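PDB 4TWB: ribose-phosphate pyrophosphokinase, which catalyses the transfer of the pyrophosphoryl group of ATP to the 1-hydroxyl of ribose 5-phosphate, yielding 5-phospho-alpha-D-ribose 1-diphosphate (PRPP) and AMP. Local coordinates for residues T120-E125 against K140-Y145; I205-K210 against Y233-K238; V240-I245 against V260-L265. One frame throughout, in Å; residues are numbered along the deposited sequence.

Contact 1 of 3, residues T120-E125 against K140-Y145; sequences TLVVVE and KIVHPY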
loop_
_atom_site.group_PDB
_atom_site.type_symbol
_atom_site.label_atom_id
_atom_site.label_comp_id
_atom_site.label_asym_id
_atom_site.label_seq_id
_atom_site.Cartn_x
_atom_site.Cartn_y
_atom_site.Cartn_z
ATOM N N THR A 120 -3.970 9.508 -19.046
ATOM C CA THR A 120 -2.984 8.841 -19.869
ATOM C C THR A 120 -1.968 8.179 -18.972
ATOM O O THR A 120 -1.426 8.815 -18.066
ATOM C CB THR A 120 -2.281 9.841 -20.813
ATOM O OG1 THR A 120 -3.095 10.057 -21.973
ATOM C CG2 THR A 120 -0.938 9.305 -21.258
ATOM N N LEU A 121 -1.716 6.898 -19.238
ATOM C CA LEU A 121 -0.734 6.106 -18.490
ATOM C C LEU A 121 0.514 5.786 -19.320
ATOM O O LEU A 121 0.412 5.241 -20.426
ATOM C CB LEU A 121 -1.397 4.822 -17.996
ATOM C CG LEU A 121 -0.536 3.722 -17.387
ATOM C CD1 LEU A 121 0.240 4.243 -16.210
ATOM C CD2 LEU A 121 -1.421 2.563 -16.957
ATOM N N VAL A 122 1.685 6.133 -18.787
ATOM C CA VAL A 122 2.960 5.885 -19.460
ATOM C C VAL A 122 3.798 4.897 -18.661
ATOM O O VAL A 122 4.138 5.163 -17.508
ATOM C CB VAL A 122 3.782 7.174 -19.609
ATOM C CG1 VAL A 122 5.065 6.870 -20.322
ATOM C CG2 VAL A 122 2.998 8.214 -20.360
ATOM N N VAL A 123 4.145 3.764 -19.268
ATOM C CA VAL A 123 4.885 2.715 -18.563
ATOM C C VAL A 123 6.113 2.266 -19.350
ATOM O O VAL A 123 6.079 2.187 -20.580
ATOM C CB VAL A 123 4.008 1.478 -18.327
ATOM C CG1 VAL A 123 4.737 0.477 -17.482
ATOM C CG2 VAL A 123 2.710 1.879 -17.647
ATOM N N VAL A 124 7.200 1.974 -18.649
ATOM C CA VAL A 124 8.395 1.466 -19.295
ATOM C C VAL A 124 8.454 -0.066 -19.157
ATOM O O VAL A 124 8.287 -0.595 -18.064
ATOM C CB VAL A 124 9.650 2.113 -18.703
ATOM C CG1 VAL A 124 10.905 1.593 -19.407
ATOM C CG2 VAL A 124 9.564 3.613 -18.827
ATOM N N GLU A 125 8.685 -0.766 -20.268
ATOM C CA GLU A 125 8.719 -2.232 -20.290
ATOM C C GLU A 125 7.741 -2.883 -19.326
ATOM O O GLU A 125 8.146 -3.511 -18.343
ATOM C CB GLU A 125 10.124 -2.807 -20.027
ATOM C CG GLU A 125 11.078 -2.747 -21.180
ATOM C CD GLU A 125 10.584 -3.480 -22.401
ATOM O OE1 GLU A 125 10.649 -4.729 -22.443
ATOM O OE2 GLU A 125 10.153 -2.787 -23.339
ATOM N N LYS A 140 0.609 4.790 -23.340
ATOM C CA LYS A 140 1.872 4.999 -24.031
ATOM C C LYS A 140 2.922 4.099 -23.402
ATOM O O LYS A 140 3.393 4.358 -22.288
ATOM C CB LYS A 140 2.288 6.469 -23.997
ATOM C CG LYS A 140 1.230 7.346 -24.605
ATOM C CD LYS A 140 1.768 8.595 -25.260
ATOM C CE LYS A 140 0.755 9.114 -26.289
ATOM N NZ LYS A 140 1.057 10.498 -26.767
ATOM N N ILE A 141 3.250 3.018 -24.108
ATOM C CA ILE A 141 4.302 2.100 -23.685
ATOM C C ILE A 141 5.683 2.593 -24.153
ATOM O O ILE A 141 5.822 3.124 -25.251
ATOM C CB ILE A 141 4.010 0.696 -24.222
ATOM C CG1 ILE A 141 2.579 0.306 -23.850
ATOM C CG2 ILE A 141 5.014 -0.299 -23.709
ATOM C CD1 ILE A 141 2.203 -1.115 -24.201
ATOM N N VAL A 142 6.690 2.456 -23.298
ATOM C CA VAL A 142 8.032 2.920 -23.630
ATOM C C VAL A 142 8.990 1.748 -23.609
ATOM O O VAL A 142 9.162 1.115 -22.568
ATOM C CB VAL A 142 8.550 3.980 -22.625
ATOM C CG1 VAL A 142 9.956 4.425 -23.014
ATOM C CG2 VAL A 142 7.621 5.174 -22.556
ATOM N N HIS A 143 9.603 1.453 -24.754
ATOM C CA HIS A 143 10.637 0.419 -24.827
ATOM C C HIS A 143 11.979 1.095 -25.026
ATOM O O HIS A 143 12.286 1.548 -26.118
ATOM C CB HIS A 143 10.361 -0.524 -25.995
ATOM C CG HIS A 143 9.005 -1.164 -25.959
ATOM N ND1 HIS A 143 8.702 -2.227 -25.135
ATOM C CD2 HIS A 143 7.878 -0.903 -26.659
ATOM C CE1 HIS A 143 7.447 -2.590 -25.320
ATOM N NE2 HIS A 143 6.924 -1.806 -26.246
ATOM N N PRO A 144 12.793 1.169 -23.971
ATOM C CA PRO A 144 14.040 1.939 -24.070
ATOM C C PRO A 144 15.159 1.154 -24.776
ATOM O O PRO A 144 16.310 1.184 -24.334
ATOM C CB PRO A 144 14.425 2.148 -22.599
ATOM C CG PRO A 144 13.662 1.088 -21.827
ATOM C CD PRO A 144 12.759 0.342 -22.755
ATOM N N TYR A 145 14.815 0.454 -25.853
ATOM C CA TYR A 145 15.763 -0.436 -26.516
ATOM C C TYR A 145 16.985 0.280 -27.077
ATOM O O TYR A 145 18.100 -0.189 -26.893
ATOM C CB TYR A 145 15.070 -1.301 -27.569
ATOM C CG TYR A 145 13.963 -2.175 -26.995
ATOM C CD1 TYR A 145 13.904 -2.453 -25.635
ATOM C CD2 TYR A 145 12.992 -2.734 -27.814
ATOM C CE1 TYR A 145 12.907 -3.249 -25.104
ATOM C CE2 TYR A 145 11.982 -3.535 -27.287
ATOM C CZ TYR A 145 11.952 -3.789 -25.933
ATOM O OH TYR A 145 10.959 -4.583 -25.407
#
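Leu121 O takes the N-H of Lys140 at an N to O distance of 3.0 Å, the first of four backbone hydrogen bonds between residues 120-125 and 140-145. Lys140 O then accepts from Val123 N, Val142 N donates to Val123 O at 2.8 Å, and Glu125 N closes the series on Val142 O. The pairing is parallel, with the strand axes 16° apart, and places strand 138-142 at one margin of the mixed sheet in the N-terminal half of this PRTase-like enzyme. Apolar contacts gather on the face bearing Val122, Val124 and Val142, where helix 284-289 touches Val124 through Ile287 and Val142 through Ser286. Val122 CG1 meets Val142 CG2 at 3.8 Å. With CG1 anti to the backbone N (chi1 -179°), Val124 lays that methyl 3.7 Å from Pro144 CG, while its CG2 packs on Val142 CB. Polar contacts centre on Glu125, whose chain bends at chi2. Its OE2 accepts from His143 ND1 at the imidazole edge, though the modelled length is too short to trust. Tyr145 OH lies 2.9 Å from Glu125 OE2 and 3.0 Å from Glu125 OE1, within weak hydrogen-bonding reach of either oxygen, and Arg171 forms a salt bridge to OE1.

Contact 2 of 3, residues I205-K210 against Y233-K238; sequences INLKGK and YSLGAK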
loop_
_atom_site.group_PDB
_atom_site.type_symbol
_atom_site.label_atom_id
_atom_site.label_comp_id
_atom_site.label_asym_id
_atom_site.label_seq_id
_atom_site.Cartn_x
_atom_site.Cartn_y
_atom_site.Cartn_z
ATOM N N ILE A 205 23.910 -20.081 -31.254
ATOM C CA ILE A 205 24.671 -21.087 -30.497
ATOM C C ILE A 205 26.190 -20.985 -30.725
ATOM O O ILE A 205 26.993 -21.471 -29.920
ATOM C CB ILE A 205 24.117 -22.525 -30.722
ATOM C CG1 ILE A 205 23.047 -22.838 -29.672
ATOM C CG2 ILE A 205 25.226 -23.569 -30.652
ATOM C CD1 ILE A 205 22.195 -21.636 -29.270
ATOM N N ASN A 206 26.568 -20.324 -31.816
ATOM C CA ASN A 206 27.949 -19.968 -32.068
ATOM C C ASN A 206 28.288 -18.742 -31.233
ATOM O O ASN A 206 28.942 -17.811 -31.702
ATOM C CB ASN A 206 28.174 -19.689 -33.557
ATOM C CG ASN A 206 29.645 -19.786 -33.961
ATOM O OD1 ASN A 206 30.548 -19.586 -33.145
ATOM N ND2 ASN A 206 29.887 -20.090 -35.232
ATOM N N LEU A 207 27.811 -18.739 -29.993
ATOM C CA LEU A 207 28.196 -17.717 -29.035
ATOM C C LEU A 207 29.575 -18.080 -28.514
ATOM O O LEU A 207 30.183 -17.341 -27.747
ATOM C CB LEU A 207 27.166 -17.602 -27.909
ATOM C CG LEU A 207 26.817 -18.831 -27.074
ATOM C CD1 LEU A 207 27.784 -18.985 -25.904
ATOM C CD2 LEU A 207 25.395 -18.708 -26.574
ATOM N N LYS A 208 30.049 -19.240 -28.956
ATOM C CA LYS A 208 31.417 -19.689 -28.744
ATOM C C LYS A 208 32.386 -18.509 -28.853
ATOM O O LYS A 208 32.471 -17.856 -29.890
ATOM C CB LYS A 208 31.755 -20.765 -29.786
ATOM C CG LYS A 208 33.034 -21.552 -29.540
ATOM C CD LYS A 208 32.772 -22.815 -28.732
ATOM C CE LYS A 208 34.068 -23.571 -28.458
ATOM N NZ LYS A 208 33.860 -24.710 -27.521
ATOM N N GLY A 209 33.089 -18.225 -27.761
ATOM C CA GLY A 209 34.122 -17.202 -27.741
ATOM C C GLY A 209 33.654 -15.759 -27.724
ATOM O O GLY A 209 34.478 -14.842 -27.744
ATOM N N LYS A 210 32.340 -15.553 -27.682
ATOM C CA LYS A 210 31.766 -14.204 -27.716
ATOM C C LYS A 210 31.428 -13.644 -26.328
ATOM O O LYS A 210 31.271 -14.393 -25.369
ATOM C CB LYS A 210 30.531 -14.163 -28.619
ATOM C CG LYS A 210 30.825 -14.509 -30.061
ATOM C CD LYS A 210 29.831 -13.862 -31.009
ATOM C CE LYS A 210 30.131 -14.211 -32.470
ATOM N NZ LYS A 210 31.523 -13.829 -32.868
ATOM N N TYR A 233 28.461 -20.173 -20.529
ATOM C CA TYR A 233 29.830 -20.577 -20.265
ATOM C C TYR A 233 30.103 -21.984 -20.782
ATOM O O TYR A 233 31.197 -22.272 -21.266
ATOM C CB TYR A 233 30.154 -20.454 -18.774
ATOM C CG TYR A 233 30.448 -19.034 -18.350
ATOM C CD1 TYR A 233 31.470 -18.318 -18.954
ATOM C CD2 TYR A 233 29.711 -18.407 -17.346
ATOM C CE1 TYR A 233 31.756 -17.018 -18.581
ATOM C CE2 TYR A 233 29.990 -17.100 -16.963
ATOM C CZ TYR A 233 31.017 -16.407 -17.586
ATOM O OH TYR A 233 31.320 -15.104 -17.233
ATOM N N SER A 234 29.101 -22.851 -20.694
ATOM C CA SER A 234 29.203 -24.200 -21.234
ATOM C C SER A 234 28.980 -24.214 -22.744
ATOM O O SER A 234 28.656 -25.242 -23.324
ATOM C CB SER A 234 28.207 -25.135 -20.554
ATOM O OG SER A 234 27.022 -25.249 -21.323
ATOM N N LEU A 235 29.146 -23.063 -23.374
ATOM C CA LEU A 235 29.047 -22.961 -24.826
ATOM C C LEU A 235 30.146 -22.045 -25.347
ATOM O O LEU A 235 30.151 -21.644 -26.507
ATOM C CB LEU A 235 27.670 -22.459 -25.260
ATOM C CG LEU A 235 26.533 -23.483 -25.234
ATOM C CD1 LEU A 235 25.276 -22.921 -25.870
ATOM C CD2 LEU A 235 26.953 -24.763 -25.942
ATOM N N GLY A 236 31.079 -21.716 -24.465
ATOM C CA GLY A 236 32.277 -21.008 -24.860
ATOM C C GLY A 236 32.229 -19.511 -24.664
ATOM O O GLY A 236 33.104 -18.800 -25.135
ATOM N N ALA A 237 31.217 -19.025 -23.962
ATOM C CA ALA A 237 31.122 -17.599 -23.682
ATOM C C ALA A 237 32.439 -17.086 -23.115
ATOM O O ALA A 237 32.971 -17.652 -22.173
ATOM C CB ALA A 237 29.993 -17.324 -22.726
ATOM N N LYS A 238 32.972 -16.029 -23.711
ATOM C CA LYS A 238 34.185 -15.412 -23.213
ATOM C C LYS A 238 33.873 -14.694 -21.904
ATOM O O LYS A 238 34.679 -14.678 -20.971
ATOM C CB LYS A 238 34.745 -14.437 -24.249
ATOM C CG LYS A 238 36.041 -13.748 -23.845
ATOM C CD LYS A 238 36.601 -12.880 -24.962
ATOM C CE LYS A 238 37.742 -12.000 -24.467
ATOM N NZ LYS A 238 37.909 -10.775 -25.303
#
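Gly209 N donates to Gly236 O at 2.7 Å, coming from above the carbonyl plane with an angle of 146° at the hydrogen. A second backbone bond, Lys238 N to Lys210 O at 2.9 Å, also has its donor well out of the acceptor's carbonyl plane. They link two turns: Leu207 to Lys210 form a type II beta turn with Gly209 at positive phi, and Gly236 is the C-prime residue of the Schellman motif that ends helix 223-233. At the backbone angles of Gly236 a CB would press on the carbonyl O of Leu235, which calls for glycine. The contact thus joins the loop leading into strand 211-216 to the helix end leading into strand 239-244, at the N-terminal ends of two adjacent inner strands of the parallel sheet of the phosphoribosyltransferase domain. Among the side chains, Leu207 crosses Leu235 at about a right angle. Its CG sits between the backbone N and the carbonyl carbon (chi1 57°), and CD1 reaches Leu235 CB at 3.5 Å and Ala237 CB at 4.2 Å. Phe160 and Val212 of the sheet also touch Leu207. Lys208 CA makes a CH...O contact of 3.2 Å with Leu235 O, and Lys238 CB packs 3.5 Å from Gly209 O.

Contact 3 of 3, residues V240-I245 against V260-L265; sequences VTAAAI and VGVKTL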
loop_
_atom_site.group_PDB
_atom_site.type_symbol
_atom_site.label_atom_id
_atom_site.label_comp_id
_atom_site.label_asym_id
_atom_site.label_seq_id
_atom_site.Cartn_x
_atom_site.Cartn_y
_atom_site.Cartn_z
ATOM N N VAL A 240 30.049 -13.146 -19.556
ATOM C CA VAL A 240 28.604 -12.961 -19.480
ATOM C C VAL A 240 28.248 -11.670 -18.752
ATOM O O VAL A 240 28.728 -11.410 -17.658
ATOM C CB VAL A 240 27.900 -14.147 -18.796
ATOM C CG1 VAL A 240 26.424 -13.858 -18.636
ATOM C CG2 VAL A 240 28.108 -15.413 -19.594
ATOM N N THR A 241 27.427 -10.849 -19.394
ATOM C CA THR A 241 26.902 -9.642 -18.782
ATOM C C THR A 241 25.387 -9.791 -18.720
ATOM O O THR A 241 24.787 -10.421 -19.586
ATOM C CB THR A 241 27.268 -8.394 -19.592
ATOM O OG1 THR A 241 28.684 -8.203 -19.566
ATOM C CG2 THR A 241 26.608 -7.171 -19.006
ATOM N N ALA A 242 24.770 -9.234 -17.684
ATOM C CA ALA A 242 23.321 -9.298 -17.550
ATOM C C ALA A 242 22.708 -7.905 -17.590
ATOM O O ALA A 242 23.248 -6.964 -17.013
ATOM C CB ALA A 242 22.925 -10.028 -16.282
ATOM N N ALA A 243 21.584 -7.782 -18.287
ATOM C CA ALA A 243 20.911 -6.502 -18.442
ATOM C C ALA A 243 19.400 -6.653 -18.319
ATOM O O ALA A 243 18.810 -7.578 -18.861
ATOM C CB ALA A 243 21.272 -5.874 -19.783
ATOM N N ALA A 244 18.774 -5.741 -17.598
ATOM C CA ALA A 244 17.321 -5.694 -17.554
ATOM C C ALA A 244 16.855 -4.252 -17.418
ATOM O O ALA A 244 17.596 -3.390 -16.943
ATOM C CB ALA A 244 16.804 -6.526 -16.409
ATOM N N ILE A 245 15.632 -3.985 -17.839
ATOM C CA ILE A 245 15.067 -2.657 -17.637
ATOM C C ILE A 245 14.812 -2.400 -16.130
ATOM O O ILE A 245 15.241 -1.381 -15.573
ATOM C CB ILE A 245 13.779 -2.451 -18.475
ATOM C CG1 ILE A 245 14.107 -2.415 -19.967
ATOM C CG2 ILE A 245 13.071 -1.175 -18.070
ATOM C CD1 ILE A 245 14.329 -3.789 -20.611
ATOM N N VAL A 260 28.255 -16.950 -10.099
ATOM C CA VAL A 260 28.180 -17.698 -11.352
ATOM C C VAL A 260 28.950 -16.972 -12.453
ATOM O O VAL A 260 28.967 -17.406 -13.604
ATOM C CB VAL A 260 26.722 -17.940 -11.782
ATOM C CG1 VAL A 260 26.661 -18.847 -12.986
ATOM C CG2 VAL A 260 25.946 -18.562 -10.646
ATOM N N GLY A 261 29.587 -15.864 -12.085
ATOM C CA GLY A 261 30.491 -15.169 -12.981
ATOM C C GLY A 261 29.897 -14.095 -13.875
ATOM O O GLY A 261 30.441 -13.799 -14.935
ATOM N N VAL A 262 28.780 -13.505 -13.468
ATOM C CA VAL A 262 28.268 -12.359 -14.192
ATOM C C VAL A 262 29.074 -11.133 -13.765
ATOM O O VAL A 262 28.973 -10.647 -12.638
ATOM C CB VAL A 262 26.762 -12.164 -13.993
ATOM C CG1 VAL A 262 26.329 -10.839 -14.578
ATOM C CG2 VAL A 262 25.999 -13.303 -14.636
ATOM N N LYS A 263 29.905 -10.660 -14.684
ATOM C CA LYS A 263 30.829 -9.574 -14.406
ATOM C C LYS A 263 30.077 -8.269 -14.172
ATOM O O LYS A 263 30.188 -7.653 -13.112
ATOM C CB LYS A 263 31.808 -9.411 -15.579
ATOM C CG LYS A 263 33.001 -8.509 -15.277
ATOM C CD LYS A 263 33.711 -8.048 -16.549
ATOM C CE LYS A 263 34.176 -9.225 -17.396
ATOM N NZ LYS A 263 34.936 -8.780 -18.603
ATOM N N THR A 264 29.301 -7.869 -15.173
ATOM C CA THR A 264 28.693 -6.550 -15.208
ATOM C C THR A 264 27.181 -6.655 -15.111
ATOM O O THR A 264 26.588 -7.624 -15.586
ATOM C CB THR A 264 29.056 -5.820 -16.519
ATOM O OG1 THR A 264 30.457 -5.976 -16.780
ATOM C CG2 THR A 264 28.724 -4.349 -16.437
ATOM N N LEU A 265 26.561 -5.655 -14.491
ATOM C CA LEU A 265 25.104 -5.566 -14.427
ATOM C C LEU A 265 24.595 -4.262 -15.014
ATOM O O LEU A 265 25.021 -3.184 -14.596
ATOM C CB LEU A 265 24.611 -5.681 -12.995
ATOM C CG LEU A 265 24.412 -7.100 -12.491
ATOM C CD1 LEU A 265 23.758 -7.044 -11.139
ATOM C CD2 LEU A 265 23.559 -7.889 -13.463
#
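Val240 O accepts from Lys263 N at 3.3 Å and Ala242 N donates to Thr264 O at 3.2 Å, the latter almost straight at 175°, so that residues 240-242 pair in parallel with 262-265. Strands 239-244 and 262-268 are neighbours in the parallel sheet of a type I phosphoribosyltransferase fold, linked by a beta-alpha-beta crossover through helix 253-259, and the axes of the paired segments lie 32° apart. The register slips along the pair: Val240 is nearest Val262, but Ala242 is nearest Leu265, so residues 260-265 spend one extra residue over this length. Thr241 and Thr264 lie side by side, pointing the same way. The methyl does the touching: Thr241 CG2, anti to the backbone N with OG1 at chi1 -65°, rests 3.7 Å from Thr264 CB and near Thr264 O. With an alanine in place of Thr241, CG2 and OG1 are gone, which would probably leave a gap beside Thr264 CB. Val240 CG1 meets Val262 CG2 at 4.1 Å, and Thr229 of helix 223-233 touches both valines. Ala242 CB is met by two side chains from the other strand, Val262 CG1 at 3.9 Å and Leu265 CD2 at 3.6 Å.

Overall arrangement
The three contacts follow one another along the chain without overlap. Contacts 1 and 3 belong to different sheets, yet meet where the chain turns at Ile245, whose CG2 packs 3.8 Å from Val124 CG1. Contacts 2 and 3, with centres 15 Å apart, are joined by Tyr233, whose OH probably hydrogen-bonds Gly261 O. Contact 2 has no touch with contact 1, their nearest atoms being about 18 Å apart, and lies away from the annotated sites. The side chains of Glu125 and Ala242 each lie about 8 Å from that of Asp216, predicted to bind ribose 5-phosphate. The side chain of Glu125 is also about 8 Å from that of His127, a predicted magnesium ligand, and about 13 Å from bound AMP.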